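Local coordinates for protein NADH-rubredoxin oxidoreductase (Clostridium acetobutylicum, PDB 3KLJ) that catalyses the NADH-dependent reduction of rubredoxin through a bound FAD, passing electrons down a chain that serves dioxygen scavenging in an obligate anaerobe, at residues I277-K282 and E300-P305; N345-A350 and K363-S368; D196-L201 and K308-S313. All blocks are in the same frame, centred on the assembly; numbering follows the deposited sequence. Where two conformers were deposited one is given.

Interaction 1: I277-K282 and E300-P305; sequences INIANK and EIIPSP. With FAD (flavin-adenine dinucleotide), chain B.
The start of the flavin-contacting helix 277-291, in the FAD-binding domain of this glutathione-reductase-type fold, meets the segment 300-305 that leads to strand 306-309, through Ile279, Lys282, Ile301 and Ile302. Ile302 lies across the Ile279 side chain at about a right angle. Ile302 CG2 is 3.7 Å from Ile279 CD1, and the CG1-CD1 arm of Ile302 also lies against CG1 and CD1 of Ile279, but is modelled too tightly for these separations to be trusted. Further along the helix, Ile301 CD1 reaches CB of Lys282 at 3.8 Å and also borders CG, so that only the root of the lysine takes part. The Lys282 chain then bends away, and its ammonium forms a salt bridge with Glu285. The same methyl of Ile301 meets the helix backbone, Asn278 O lying 4.0 Å from Ile301 CD1. Another side of this helix start serves the cofactor. Ile277 N donates a fairly straight hydrogen bond to flavin O2 of FAD (2.9 Å, 162°), and Ala280 CB rests 3.6 Å from O5' of FAD. Helix 19-28 packs beside these residues, with Pro19 against Ile277 and Ala20 against Ala280, while Pro274 touches Ile279 and Leu276 touches Ile302 from the loop preceding helix 277-291.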
# COMPACT_ATOMS: atom_id res chain seq x y z
N ILE A 277 1.24 -2.95 4.79
CA ILE A 277 1.61 -4.35 5.03
C ILE A 277 1.36 -4.85 6.45
O ILE A 277 0.95 -6.00 6.62
CB ILE A 277 3.04 -4.72 4.49
CG1 ILE A 277 3.18 -6.25 4.39
CG2 ILE A 277 4.14 -4.09 5.33
CD1 ILE A 277 4.12 -6.74 3.35
N ASN A 278 1.56 -4.02 7.48
CA ASN A 278 1.27 -4.48 8.84
C ASN A 278 -0.22 -4.82 9.02
O ASN A 278 -0.56 -5.75 9.76
CB ASN A 278 1.81 -3.53 9.92
CG ASN A 278 1.21 -2.13 9.83
OD1 ASN A 278 0.50 -1.80 8.89
ND2 ASN A 278 1.52 -1.31 10.83
N ILE A 279 -1.09 -4.10 8.32
CA ILE A 279 -2.53 -4.38 8.29
C ILE A 279 -2.82 -5.71 7.59
O ILE A 279 -3.66 -6.49 8.04
CB ILE A 279 -3.32 -3.22 7.63
CG1 ILE A 279 -3.16 -1.96 8.49
CG2 ILE A 279 -4.81 -3.57 7.44
CD1 ILE A 279 -3.77 -0.69 7.91
N ALA A 280 -2.13 -5.96 6.47
CA ALA A 280 -2.26 -7.21 5.73
C ALA A 280 -1.91 -8.41 6.61
O ALA A 280 -2.65 -9.39 6.68
CB ALA A 280 -1.39 -7.19 4.48
N ASN A 281 -0.76 -8.32 7.26
CA ASN A 281 -0.30 -9.37 8.17
C ASN A 281 -1.30 -9.63 9.29
O ASN A 281 -1.66 -10.78 9.55
CB ASN A 281 1.06 -8.99 8.76
CG ASN A 281 2.17 -8.96 7.73
OD1 ASN A 281 3.09 -8.15 7.81
ND2 ASN A 281 2.07 -9.85 6.74
N LYS A 282 -1.76 -8.56 9.94
CA LYS A 282 -2.61 -8.70 11.11
C LYS A 282 -4.05 -9.08 10.75
O LYS A 282 -4.68 -9.90 11.44
CB LYS A 282 -2.58 -7.41 11.94
CG LYS A 282 -2.16 -7.60 13.40
CD LYS A 282 -3.39 -7.67 14.33
CE LYS A 282 -3.54 -9.02 15.03
NZ LYS A 282 -3.72 -10.15 14.06
N GLU A 300 -8.00 -1.68 14.91
CA GLU A 300 -7.24 -0.75 14.09
C GLU A 300 -5.91 -0.42 14.76
O GLU A 300 -5.88 -0.02 15.91
CB GLU A 300 -8.06 0.51 13.87
CG GLU A 300 -7.49 1.45 12.82
CD GLU A 300 -8.25 2.75 12.74
OE1 GLU A 300 -9.36 2.85 13.32
OE2 GLU A 300 -7.74 3.68 12.08
N ILE A 301 -4.81 -0.60 14.03
CA ILE A 301 -3.48 -0.46 14.60
C ILE A 301 -2.87 0.92 14.36
O ILE A 301 -2.13 1.45 15.20
CB ILE A 301 -2.48 -1.48 13.95
CG1 ILE A 301 -3.08 -2.88 13.81
CG2 ILE A 301 -1.12 -1.50 14.71
CD1 ILE A 301 -2.40 -3.72 12.72
N ILE A 302 -3.25 1.51 13.24
CA ILE A 302 -2.26 2.01 12.28
C ILE A 302 -1.54 3.35 12.44
O ILE A 302 -2.14 4.41 12.24
CB ILE A 302 -2.80 1.90 10.83
CG1 ILE A 302 -3.81 0.76 10.75
CG2 ILE A 302 -1.64 1.71 9.85
CD1 ILE A 302 -3.20 -0.62 11.06
N PRO A 303 -0.23 3.27 12.79
CA PRO A 303 0.73 4.31 12.45
C PRO A 303 1.46 3.90 11.16
O PRO A 303 1.39 2.74 10.74
CB PRO A 303 1.70 4.29 13.64
CG PRO A 303 1.48 2.95 14.33
CD PRO A 303 0.38 2.22 13.63
N SER A 304 2.21 4.83 10.59
CA SER A 304 3.08 4.54 9.44
C SER A 304 4.12 5.65 9.28
O SER A 304 3.78 6.76 8.85
CB SER A 304 2.28 4.32 8.14
OG SER A 304 1.69 5.52 7.67
N PRO A 305 5.37 5.37 9.68
CA PRO A 305 6.41 6.34 9.38
C PRO A 305 6.82 6.20 7.92
O PRO A 305 7.40 5.19 7.53
CB PRO A 305 7.56 5.97 10.32
CG PRO A 305 6.99 4.96 11.28
CD PRO A 305 5.87 4.29 10.55
PA FAD B . -1.10 -8.36 -2.27
O1A FAD B . -1.46 -7.54 -3.47
O2A FAD B . 0.32 -8.12 -1.80
O5B FAD B . -1.31 -9.91 -2.60
C5B FAD B . -2.51 -10.37 -3.20
C4B FAD B . -2.19 -11.53 -4.15
O4B FAD B . -3.40 -12.07 -4.66
C3B FAD B . -1.38 -11.05 -5.35
O3B FAD B . -0.24 -11.89 -5.50
C2B FAD B . -2.32 -11.18 -6.54
O2B FAD B . -1.65 -11.59 -7.71
C1B FAD B . -3.29 -12.25 -6.06
N9A FAD B . -4.61 -12.17 -6.71
C8A FAD B . -5.29 -11.05 -7.11
N7A FAD B . -6.47 -11.43 -7.66
C5A FAD B . -6.56 -12.77 -7.62
C6A FAD B . -7.54 -13.66 -8.05
N6A FAD B . -8.51 -13.25 -8.87
N1A FAD B . -7.34 -15.02 -7.86
C2A FAD B . -6.19 -15.49 -7.27
N3A FAD B . -5.21 -14.60 -6.86
C4A FAD B . -5.40 -13.26 -7.02
N1 FAD B . 3.05 -1.03 2.44
C2 FAD B . 3.54 -0.47 3.60
O2 FAD B . 2.92 -0.60 4.64
N3 FAD B . 4.75 0.19 3.61
C4 FAD B . 5.46 0.33 2.44
O4 FAD B . 6.53 0.95 2.47
C4X FAD B . 4.97 -0.21 1.24
N5 FAD B . 5.67 -0.09 0.06
C5X FAD B . 5.17 -0.64 -1.11
C6 FAD B . 5.89 -0.51 -2.31
C7 FAD B . 5.37 -1.08 -3.49
C7M FAD B . 6.13 -0.94 -4.78
C8 FAD B . 4.15 -1.75 -3.47
C8M FAD B . 3.58 -2.37 -4.72
C9 FAD B . 3.45 -1.87 -2.28
C9A FAD B . 3.95 -1.32 -1.10
N10 FAD B . 3.25 -1.45 0.10
C10 FAD B . 3.75 -0.90 1.26
C1' FAD B . 1.93 -2.15 0.12
C2' FAD B . 2.04 -3.58 0.59
O2' FAD B . 2.81 -4.31 -0.35
C3' FAD B . 0.63 -4.14 0.67
O3' FAD B . -0.08 -3.47 1.69
C4' FAD B . 0.59 -5.63 0.95
O4' FAD B . 1.34 -6.35 -0.03
C5' FAD B . -0.86 -6.09 0.89
O5' FAD B . -0.85 -7.50 0.96
P FAD B . -2.11 -8.31 0.43
O1P FAD B . -1.87 -9.79 0.68
O2P FAD B . -3.39 -7.79 1.02
O3P FAD B . -2.19 -8.00 -1.15

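Interaction 2: N345-A350 and K363-S368; sequences NKIDAA and KKAIDS
The side chains of Ile347, on strand 346-350, and Ile366, on helix 363-367, cross at about a right angle. The axes of the two segments approach to 7.5 Å, with 119° between their directions. Ile366 has CG1 anti to its carbonyl carbon (chi1 -69°), and an extended chi2 carries CD1 onward to the strand. Ile366 CG1 meets Ile347 CG2 at 3.4 Å, tighter than usual for two carbons, and lies beside Ile347 O as well. Ile366 CD1 reaches further along the strand, 3.8 Å from Ala350 CB, while Ile366 CG2 borders the carbonyl oxygen of Asp348. In Ile347, CG2 is anti to the backbone N and CG1 stands beside that N (chi1 -55°), and the two branches diverge: CG2 faces Ile366, and Ile347 CD1 lies 4.2 Å from Ala365 CB. Between these contacts the strand carries a classic beta bulge, with Asp348 and Ala349 both facing Met341. A water bridges the two backbones, accepting from Ile347 N at 3.1 Å and donating to Ala365 O at 2.8 Å. The side chains that meet are aliphatic, and Ile366 also packs on the strand backbone; Leu362 touches both Ile347 and Ala350. The water satisfies a strand amide and a helix carbonyl that do not bond to each other directly.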
# COMPACT_ATOMS: atom_id res chain seq x y z
N ASN A 345 -9.29 23.36 20.78
CA ASN A 345 -8.12 23.18 21.63
C ASN A 345 -7.51 21.78 21.48
O ASN A 345 -6.78 21.29 22.35
CB ASN A 345 -8.46 23.51 23.09
CG ASN A 345 -8.82 24.97 23.27
OD1 ASN A 345 -9.75 25.48 22.64
ND2 ASN A 345 -8.07 25.66 24.13
N LYS A 346 -7.78 21.17 20.33
CA LYS A 346 -7.28 19.84 20.02
C LYS A 346 -6.45 19.89 18.75
O LYS A 346 -6.72 20.70 17.86
CB LYS A 346 -8.45 18.86 19.86
CG LYS A 346 -9.38 18.83 21.07
CD LYS A 346 -10.19 17.55 21.15
CE LYS A 346 -10.74 17.36 22.55
NZ LYS A 346 -11.35 16.01 22.74
N ILE A 347 -5.43 19.05 18.66
CA ILE A 347 -4.70 18.89 17.41
C ILE A 347 -5.49 17.89 16.55
O ILE A 347 -5.68 16.74 16.96
CB ILE A 347 -3.25 18.43 17.62
CG1 ILE A 347 -2.50 19.38 18.56
CG2 ILE A 347 -2.53 18.32 16.27
CD1 ILE A 347 -1.12 18.90 18.94
N ASP A 348 -5.95 18.36 15.40
CA ASP A 348 -6.75 17.55 14.48
C ASP A 348 -5.88 16.89 13.41
O ASP A 348 -6.19 15.78 12.95
CB ASP A 348 -7.81 18.42 13.80
CG ASP A 348 -8.78 17.61 12.94
OD1 ASP A 348 -9.47 16.73 13.48
OD2 ASP A 348 -8.85 17.85 11.72
N ALA A 349 -4.82 17.56 13.01
CA ALA A 349 -3.93 17.05 11.97
C ALA A 349 -2.55 17.66 12.09
O ALA A 349 -2.40 18.81 12.53
CB ALA A 349 -4.50 17.32 10.59
N ALA A 350 -1.55 16.88 11.71
CA ALA A 350 -0.16 17.33 11.77
C ALA A 350 0.70 16.51 10.83
O ALA A 350 0.43 15.32 10.60
CB ALA A 350 0.37 17.22 13.18
N LYS A 363 1.37 12.73 16.73
CA LYS A 363 0.53 11.57 16.43
C LYS A 363 -0.23 11.11 17.68
O LYS A 363 -1.46 10.95 17.64
CB LYS A 363 1.40 10.42 15.92
CG LYS A 363 0.68 9.36 15.07
CD LYS A 363 1.17 7.93 15.34
CE LYS A 363 2.70 7.77 15.34
NZ LYS A 363 3.12 6.41 15.84
N LYS A 364 0.51 10.90 18.77
CA LYS A 364 -0.07 10.45 20.04
C LYS A 364 -1.09 11.45 20.56
O LYS A 364 -2.20 11.07 20.95
CB LYS A 364 1.04 10.21 21.08
CG LYS A 364 1.71 8.83 20.98
CD LYS A 364 2.87 8.70 21.97
CE LYS A 364 3.22 7.25 22.27
NZ LYS A 364 3.78 6.53 21.09
N ALA A 365 -0.72 12.73 20.56
CA ALA A 365 -1.62 13.83 20.94
C ALA A 365 -2.92 13.83 20.14
O ALA A 365 -4.00 13.95 20.72
CB ALA A 365 -0.91 15.17 20.81
N ILE A 366 -2.81 13.72 18.82
CA ILE A 366 -3.97 13.61 17.93
C ILE A 366 -4.80 12.37 18.27
O ILE A 366 -6.01 12.47 18.53
CB ILE A 366 -3.56 13.58 16.44
CG1 ILE A 366 -3.00 14.94 16.02
CG2 ILE A 366 -4.74 13.19 15.55
CD1 ILE A 366 -2.10 14.91 14.81
N ASP A 367 -4.15 11.20 18.27
CA ASP A 367 -4.81 9.91 18.51
C ASP A 367 -5.50 9.84 19.86
O ASP A 367 -6.63 9.37 19.95
CB ASP A 367 -3.82 8.75 18.35
CG ASP A 367 -3.50 8.43 16.90
OD1 ASP A 367 -4.04 9.10 15.98
OD2 ASP A 367 -2.70 7.50 16.67
N SER A 368 -4.81 10.30 20.91
CA SER A 368 -5.37 10.31 22.27
C SER A 368 -6.32 11.49 22.49
O SER A 368 -6.94 11.60 23.55
CB SER A 368 -4.25 10.34 23.32
OG SER A 368 -3.51 11.55 23.23
O HOH W 1 -4.93 16.57 20.39

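Interaction 3: D196-L201 and K308-S313; sequences DKLDRL and KVSGIS
Val309 to Ile312 form a type I' beta turn, closed by a 2.7 Å hydrogen bond from Ile312 N to Val309 O, and the turn abuts the C-terminal part of helix 188-199 and Leu201. Ser310 and Gly311 have the positive phi values of this turn, whose tight reversal brings Val309, Ser310 and Ile312 to the helix together. Ile312 reaches in with CG1 anti to its carbonyl carbon (chi1 -51°) and chi2 extended (174°), which carries CD1 forward among Lys197, Leu198 and Leu201. Ile312 CD1 lies 3.4 Å from Lys197 CB, a tight approach, and is flanked by CD2 of Leu201 at 3.8 Å and CD2 of Leu198 at 4.0 Å. Leu198 CD2 also meets Val309 CG1 at 3.9 Å, these two side chains crossing at about a right angle, and borders the hydroxyl of Ser310. Leu201 CD2 lies 3.6 Å from Ser310 CB. Lys197 takes part through CB: its chain bends at chi2, and NZ is hydrogen-bonded to the carbonyl oxygen of Glu334. Helix 156-168 joins the cluster, Ile159 touching both Leu198 and Val309, so the hairpin between strands 306-309 and 312-317 of the C-terminal domain packs against two helices of the NADH-binding domain.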
# COMPACT_ATOMS: atom_id res chain seq x y z
N ASP A 196 12.08 20.73 -2.51
CA ASP A 196 13.41 21.37 -2.40
C ASP A 196 14.47 20.37 -1.95
O ASP A 196 15.53 20.25 -2.57
CB ASP A 196 13.36 22.58 -1.45
CG ASP A 196 14.74 22.97 -0.90
OD1 ASP A 196 15.72 23.09 -1.67
OD2 ASP A 196 14.85 23.18 0.33
N LYS A 197 14.18 19.67 -0.86
CA LYS A 197 15.10 18.67 -0.31
C LYS A 197 15.39 17.55 -1.32
O LYS A 197 16.52 17.07 -1.44
CB LYS A 197 14.54 18.08 0.98
CG LYS A 197 14.54 19.00 2.19
CD LYS A 197 15.95 19.42 2.60
CE LYS A 197 15.94 20.18 3.90
NZ LYS A 197 17.11 21.10 3.99
N LEU A 198 14.35 17.13 -2.04
CA LEU A 198 14.51 16.13 -3.08
C LEU A 198 15.25 16.66 -4.31
O LEU A 198 16.02 15.92 -4.92
CB LEU A 198 13.15 15.52 -3.47
CG LEU A 198 12.48 14.67 -2.39
CD1 LEU A 198 11.06 14.26 -2.80
CD2 LEU A 198 13.32 13.44 -2.07
N ASP A 199 15.03 17.93 -4.65
CA ASP A 199 15.61 18.56 -5.84
C ASP A 199 17.11 18.80 -5.69
O ASP A 199 17.86 18.65 -6.66
CB ASP A 199 14.92 19.89 -6.16
CG ASP A 199 15.19 20.37 -7.59
OD1 ASP A 199 14.88 19.62 -8.54
OD2 ASP A 199 15.69 21.50 -7.77
N ARG A 200 17.54 19.18 -4.49
CA ARG A 200 18.98 19.33 -4.24
C ARG A 200 19.67 17.96 -4.07
O ARG A 200 20.90 17.87 -4.13
CB ARG A 200 19.26 20.31 -3.09
CG ARG A 200 19.10 19.78 -1.66
CD ARG A 200 19.15 20.94 -0.65
NE ARG A 200 19.90 22.08 -1.18
CZ ARG A 200 21.09 22.49 -0.75
NH1 ARG A 200 21.70 21.87 0.25
NH2 ARG A 200 21.67 23.54 -1.32
N LEU A 201 18.86 16.92 -3.89
CA LEU A 201 19.36 15.53 -3.88
C LEU A 201 19.32 14.87 -5.26
O LEU A 201 19.53 13.66 -5.38
CB LEU A 201 18.57 14.69 -2.87
CG LEU A 201 19.18 14.41 -1.49
CD1 LEU A 201 20.21 15.46 -1.02
CD2 LEU A 201 18.06 14.25 -0.46
N LYS A 308 10.87 5.98 3.00
CA LYS A 308 12.25 5.51 3.03
C LYS A 308 13.08 6.22 1.96
O LYS A 308 14.07 5.66 1.47
CB LYS A 308 12.29 3.98 2.84
CG LYS A 308 11.37 3.19 3.78
CD LYS A 308 10.93 1.90 3.10
CE LYS A 308 9.91 1.14 3.94
NZ LYS A 308 9.54 -0.14 3.27
N VAL A 309 12.70 7.45 1.60
CA VAL A 309 13.31 8.11 0.44
C VAL A 309 14.42 9.09 0.77
O VAL A 309 14.28 9.93 1.66
CB VAL A 309 12.27 8.77 -0.51
CG1 VAL A 309 12.09 10.26 -0.20
CG2 VAL A 309 12.68 8.56 -1.97
N SER A 310 15.53 8.95 0.04
CA SER A 310 16.67 9.86 0.08
C SER A 310 17.10 10.27 1.48
O SER A 310 17.73 11.32 1.67
CB SER A 310 16.38 11.08 -0.80
OG SER A 310 16.07 10.69 -2.12
N GLY A 311 16.77 9.43 2.46
CA GLY A 311 17.07 9.68 3.86
C GLY A 311 16.31 10.86 4.43
O GLY A 311 16.81 11.52 5.34
N ILE A 312 15.12 11.13 3.88
CA ILE A 312 14.22 12.18 4.37
C ILE A 312 12.94 11.55 4.91
O ILE A 312 12.21 10.88 4.18
CB ILE A 312 13.84 13.22 3.28
CG1 ILE A 312 15.10 13.77 2.60
CG2 ILE A 312 13.04 14.36 3.90
CD1 ILE A 312 14.81 14.67 1.42
N SER A 313 12.66 11.79 6.19
CA SER A 313 11.62 11.07 6.91
C SER A 313 10.36 11.91 7.07
O SER A 313 10.45 13.11 7.36
CB SER A 313 12.13 10.68 8.29
OG SER A 313 12.45 11.85 9.03

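Interaction 1 lies where the FAD-binding domain passes into the C-terminal domain; interaction 3 joins the C-terminal domain to the NADH-binding domain. Segment 300-305, in the loop after helix 277-291, runs within a few residues into 308-313, although the centres of these contacts are 24 Å apart. Interaction 2 lies within the C-terminal domain, and its strand 346-353 is the sheet neighbour of strand 312-317 from interaction 3; the nearest atoms of the two contacts are about 11 Å apart. Interactions 1 and 2 touch where Pro303 CB packs 3.4 Å from Lys363 NZ. Interaction 1 borders the flavin directly. In interaction 3, Lys308 makes a weak hydrogen bond to FAD O4, whereas the Val309 side chain is about 10 Å from the cofactor.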